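PDB 4YOD: thioredoxin-like protein, which is of unproven function but probably acts as a thiol-disulfide oxidoreductase, its thioredoxin-like domain following a helical domain of unknown function. Local coordinates for residues A[261-264]-A[265-269]; A[275-278]-A[279-283]. All coordinates share one frame; numbering follows the deposited sequence.

Contact 1: A[261-264]-A[265-269]; sequences YLLN and KEKTV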
loop_
_atom_site.group_PDB
_atom_site.type_symbol
_atom_site.label_atom_id
_atom_site.label_comp_id
_atom_site.label_asym_id
_atom_site.label_seq_id
_atom_site.Cartn_x
_atom_site.Cartn_y
_atom_site.Cartn_z
ATOM N N TYR A 261 0.005 10.463 -0.986
ATOM C CA TYR A 261 -1.156 10.152 -1.820
ATOM C C TYR A 261 -1.195 11.101 -2.990
ATOM O O TYR A 261 -0.868 12.273 -2.831
ATOM C CB TYR A 261 -2.474 10.313 -1.037
ATOM C CG TYR A 261 -2.796 9.180 -0.094
ATOM C CD1 TYR A 261 -2.197 9.100 1.160
ATOM C CD2 TYR A 261 -3.780 8.248 -0.405
ATOM C CE1 TYR A 261 -2.533 8.089 2.064
ATOM C CE2 TYR A 261 -4.109 7.219 0.483
ATOM C CZ TYR A 261 -3.494 7.158 1.722
ATOM O OH TYR A 261 -3.770 6.128 2.580
ATOM N N LEU A 262 -1.606 10.610 -4.155
ATOM C CA LEU A 262 -1.876 11.483 -5.295
ATOM C C LEU A 262 -3.358 11.340 -5.598
ATOM O O LEU A 262 -3.836 10.221 -5.812
ATOM C CB LEU A 262 -1.013 11.184 -6.547
ATOM C CG LEU A 262 -1.214 12.213 -7.704
ATOM C CD1 LEU A 262 -0.659 13.602 -7.324
ATOM C CD2 LEU A 262 -0.576 11.737 -9.000
ATOM N N LEU A 263 -4.068 12.456 -5.625
ATOM C CA LEU A 263 -5.508 12.490 -5.902
ATOM C C LEU A 263 -5.768 13.254 -7.194
ATOM O O LEU A 263 -5.007 14.154 -7.522
ATOM C CB LEU A 263 -6.313 13.135 -4.741
ATOM C CG LEU A 263 -5.896 12.864 -3.266
ATOM C CD1 LEU A 263 -6.843 13.595 -2.290
ATOM C CD2 LEU A 263 -5.887 11.337 -2.926
ATOM N N ASN A 264 -6.865 12.935 -7.913
ATOM C CA ASN A 264 -7.218 13.677 -9.129
ATOM C C ASN A 264 -8.105 14.899 -8.738
ATOM O O ASN A 264 -8.228 15.209 -7.543
ATOM C CB ASN A 264 -7.886 12.767 -10.182
ATOM C CG ASN A 264 -9.291 12.298 -9.865
ATOM O OD1 ASN A 264 -9.910 12.674 -8.865
ATOM N ND2 ASN A 264 -9.852 11.502 -10.750
ATOM N N LYS A 265 -8.716 15.565 -9.740
ATOM C CA LYS A 265 -9.567 16.762 -9.618
ATOM C C LYS A 265 -10.776 16.544 -8.671
ATOM O O LYS A 265 -11.138 17.457 -7.919
ATOM C CB LYS A 265 -10.069 17.174 -11.015
ATOM C CG LYS A 265 -10.872 18.489 -11.054
ATOM C CD LYS A 265 -10.240 19.536 -11.968
ATOM C CE LYS A 265 -10.967 20.868 -11.941
ATOM N NZ LYS A 265 -10.778 21.601 -10.652
ATOM N N GLU A 266 -11.389 15.346 -8.732
ATOM C CA GLU A 266 -12.566 14.941 -7.929
ATOM C C GLU A 266 -12.156 14.309 -6.584
ATOM O O GLU A 266 -13.026 13.839 -5.846
ATOM C CB GLU A 266 -13.439 13.938 -8.711
ATOM C CG GLU A 266 -13.912 14.416 -10.073
ATOM C CD GLU A 266 -14.703 13.375 -10.842
ATOM O OE1 GLU A 266 -14.071 12.534 -11.522
ATOM O OE2 GLU A 266 -15.953 13.394 -10.759
ATOM N N LYS A 267 -10.833 14.291 -6.279
ATOM C CA LYS A 267 -10.229 13.733 -5.059
ATOM C C LYS A 267 -10.262 12.205 -5.060
ATOM O O LYS A 267 -10.098 11.596 -4.007
ATOM C CB LYS A 267 -10.839 14.308 -3.744
ATOM C CG LYS A 267 -10.782 15.847 -3.646
ATOM C CD LYS A 267 -9.342 16.406 -3.605
ATOM C CE LYS A 267 -9.318 17.918 -3.494
ATOM N NZ LYS A 267 -9.865 18.570 -4.717
ATOM N N THR A 268 -10.412 11.583 -6.245
ATOM C CA THR A 268 -10.289 10.128 -6.379
ATOM C C THR A 268 -8.798 9.798 -6.184
ATOM O O THR A 268 -7.956 10.493 -6.753
ATOM C CB THR A 268 -10.807 9.667 -7.752
ATOM O OG1 THR A 268 -12.202 9.918 -7.831
ATOM C CG2 THR A 268 -10.514 8.187 -8.041
ATOM N N VAL A 269 -8.489 8.754 -5.406
ATOM C CA VAL A 269 -7.112 8.296 -5.142
ATOM C C VAL A 269 -6.557 7.665 -6.412
ATOM O O VAL A 269 -7.139 6.707 -6.930
ATOM C CB VAL A 269 -7.059 7.281 -3.944
ATOM C CG1 VAL A 269 -5.634 6.754 -3.729
ATOM C CG2 VAL A 269 -7.611 7.887 -2.653
HETATM O O HOH W 1 -7.821 17.710 -6.545
HETATM O O HOH W 2 -12.545 10.329 -10.605
#
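The ring of Tyr261 meets Val269 at its edge, with CG1 of the valine near the ring plane and 4.1 Å from Tyr261 CD2; Tyr252 packs against the tyrosine as an edge-to-face ring pair. The other flat group, the Asn264 carboxamide, sits inside the type I turn plus G1 beta bulge of the hairpin joining strands 259-263 and 269-272 of the thioredoxin fold; the turn runs from Asn264 to a left-handed Lys267. Its CB-CG bond lies between the backbone N and the carbonyl carbon (chi1 71°), which folds the amide back over the turn. There OD1 accepts from Thr268 N at 2.9 Å, the donor standing 44° above the amide plane, and more weakly from Glu266 N, while CB of Thr268 comes within 3.6 Å of Asn264 ND2. A water ties ND2 to Glu266 OE1 and Thr268 OG1. With an alanine here, the amides of Glu266 and Thr268 would probably lose their shared acceptor and the water one of its three protein partners, leaving the turn less firmly fixed. Lys267 N donates to Asn264 O and closes the turn; one residue further on, Asn264 N donates to Thr268 O and closes the hairpin loop, at 2.9 Å with an N-H...O angle of 159°. Beyond it, Leu263 and Val269 form an antiparallel non-hydrogen-bonded pair with both side chains on one face of the sheet, CD2 of the leucine 3.9 Å from CG2 of the valine. The Leu263 and Lys267 side chains cross at about a right angle, Leu263 CD1 touching Lys267 CD at 4.0 Å. The lysine, bent at chi2 and chi4, carries its ammonium to Leu172 O and to a second water, which accepts from Lys267 NZ and donates to Asn264 O at 2.7 Å.

Contact 2: A[275-278]-A[279-283]; sequences TTQA and IEEYL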
loop_
_atom_site.group_PDB
_atom_site.type_symbol
_atom_site.label_atom_id
_atom_site.label_comp_id
_atom_site.label_asym_id
_atom_site.label_seq_id
_atom_site.Cartn_x
_atom_site.Cartn_y
_atom_site.Cartn_z
ATOM N N THR A 275 5.833 6.120 -3.559
ATOM C CA THR A 275 7.171 6.697 -3.442
ATOM C C THR A 275 7.175 8.046 -4.174
ATOM O O THR A 275 6.291 8.286 -4.998
ATOM C CB THR A 275 8.214 5.755 -4.019
ATOM O OG1 THR A 275 7.962 5.580 -5.423
ATOM C CG2 THR A 275 8.276 4.409 -3.283
ATOM N N THR A 276 8.175 8.908 -3.905
ATOM C CA THR A 276 8.325 10.177 -4.622
ATOM C C THR A 276 8.555 9.899 -6.120
ATOM O O THR A 276 8.047 10.640 -6.951
ATOM C CB THR A 276 9.464 11.043 -4.051
ATOM O OG1 THR A 276 10.685 10.305 -4.100
ATOM C CG2 THR A 276 9.186 11.536 -2.634
ATOM N N GLN A 277 9.275 8.805 -6.456
ATOM C CA GLN A 277 9.571 8.424 -7.848
ATOM C C GLN A 277 8.276 8.046 -8.609
ATOM O O GLN A 277 8.122 8.447 -9.763
ATOM C CB GLN A 277 10.600 7.274 -7.909
ATOM C CG GLN A 277 10.999 6.872 -9.335
ATOM C CD GLN A 277 11.936 5.684 -9.422
ATOM O OE1 GLN A 277 11.902 4.753 -8.605
ATOM N NE2 GLN A 277 12.764 5.670 -10.459
ATOM N N ALA A 278 7.353 7.305 -7.951
ATOM C CA ALA A 278 6.076 6.880 -8.533
ATOM C C ALA A 278 5.205 8.102 -8.854
ATOM O O ALA A 278 4.639 8.183 -9.941
ATOM C CB ALA A 278 5.338 5.944 -7.568
ATOM N N ILE A 279 5.130 9.062 -7.922
ATOM C CA ILE A 279 4.347 10.291 -8.105
ATOM C C ILE A 279 4.955 11.102 -9.250
ATOM O O ILE A 279 4.222 11.553 -10.138
ATOM C CB ILE A 279 4.239 11.103 -6.793
ATOM C CG1 ILE A 279 3.286 10.373 -5.809
ATOM C CG2 ILE A 279 3.716 12.554 -7.055
ATOM C CD1 ILE A 279 3.423 10.825 -4.433
ATOM N N GLU A 280 6.285 11.268 -9.232
ATOM C CA GLU A 280 7.000 12.024 -10.264
ATOM C C GLU A 280 6.764 11.403 -11.639
ATOM O O GLU A 280 6.453 12.128 -12.572
ATOM C CB GLU A 280 8.503 12.096 -9.937
ATOM C CG GLU A 280 9.309 12.969 -10.879
ATOM C CD GLU A 280 10.813 12.962 -10.670
ATOM O OE1 GLU A 280 11.320 12.109 -9.902
ATOM O OE2 GLU A 280 11.490 13.813 -11.289
ATOM N N GLU A 281 6.877 10.065 -11.765
ATOM C CA GLU A 281 6.684 9.444 -13.073
ATOM C C GLU A 281 5.250 9.567 -13.532
ATOM O O GLU A 281 5.039 9.930 -14.678
ATOM C CB GLU A 281 7.133 7.993 -13.085
ATOM C CG GLU A 281 8.643 7.836 -13.074
ATOM C CD GLU A 281 9.122 6.415 -13.295
ATOM O OE1 GLU A 281 8.271 5.530 -13.546
ATOM O OE2 GLU A 281 10.351 6.186 -13.214
ATOM N N TYR A 282 4.276 9.379 -12.629
ATOM C CA TYR A 282 2.859 9.513 -12.955
ATOM C C TYR A 282 2.553 10.899 -13.520
ATOM O O TYR A 282 1.834 11.009 -14.508
ATOM C CB TYR A 282 1.981 9.277 -11.710
ATOM C CG TYR A 282 0.506 9.256 -12.042
ATOM C CD1 TYR A 282 -0.204 10.436 -12.220
ATOM C CD2 TYR A 282 -0.165 8.055 -12.241
ATOM C CE1 TYR A 282 -1.545 10.425 -12.586
ATOM C CE2 TYR A 282 -1.514 8.031 -12.589
ATOM C CZ TYR A 282 -2.200 9.220 -12.764
ATOM O OH TYR A 282 -3.524 9.226 -13.137
ATOM N N LEU A 283 3.026 11.948 -12.845
ATOM C CA LEU A 283 2.761 13.327 -13.266
ATOM C C LEU A 283 3.468 13.645 -14.581
ATOM O O LEU A 283 2.931 14.405 -15.386
ATOM C CB LEU A 283 3.182 14.312 -12.173
ATOM C CG LEU A 283 2.313 14.295 -10.898
ATOM C CD1 LEU A 283 2.929 15.159 -9.843
ATOM C CD2 LEU A 283 0.855 14.724 -11.188
#
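Gln277 and Glu281, one helical turn apart, run side by side and point the same way. Gln277 is extended with CG opposite the backbone N (chi1 -177°), whereas Glu281 places CG beside its own N (chi1 -74°); amide and carboxylate planes end 67° apart, and Gln277 NE2 stays 3.7 Å from Glu281 OE2, a loose polar approach. Glu281 CG instead rests 3.4 Å from Gln277 O, the carbonyl that also accepts from Glu281 N. Ile279 sends CG1 back toward the first turn, 3.7 Å from Thr275 O; its side chain also packs on Leu260 and Leu271 of the sheet. Glu280 and Tyr282 both swing CG away from the backbone N, leaving only CB near the preceding turn: Glu280 CB is 3.4 Å from Thr276 O. The glutamate then reaches helix 200-207, and the tyrosine ring stacks with His286. Five successive i to i+4 backbone bonds run from Ile279 N to Thr275 O through Leu283 N to Ile279 O. At the start, Thr275 OG1 accepts from Ala278 N at 3.1 Å, a threonine N-cap on helix 276-286, the C-terminal helix that packs on the sheet of the thioredoxin fold.

Contact 1 and contact 2 follow one another along the chain, their centres about 14 Å apart, and strand 269-272 leads from the hairpin turn toward the helix. Contact 1 is partly buried, with apolar side chains on the sheet and a polar turn at the end; contact 2 is largely a surface contact, where Ile279 is the one buried residue that takes part. Both use a side-chain oxygen to receive backbone N-H groups, an amide oxygen in the turn and a hydroxyl at the helix start. The two meet directly at Leu262, whose CD2 lies 3.5 Å from Tyr282 CD1 and also packs on Leu283, joining the hairpin to the C-terminal helix.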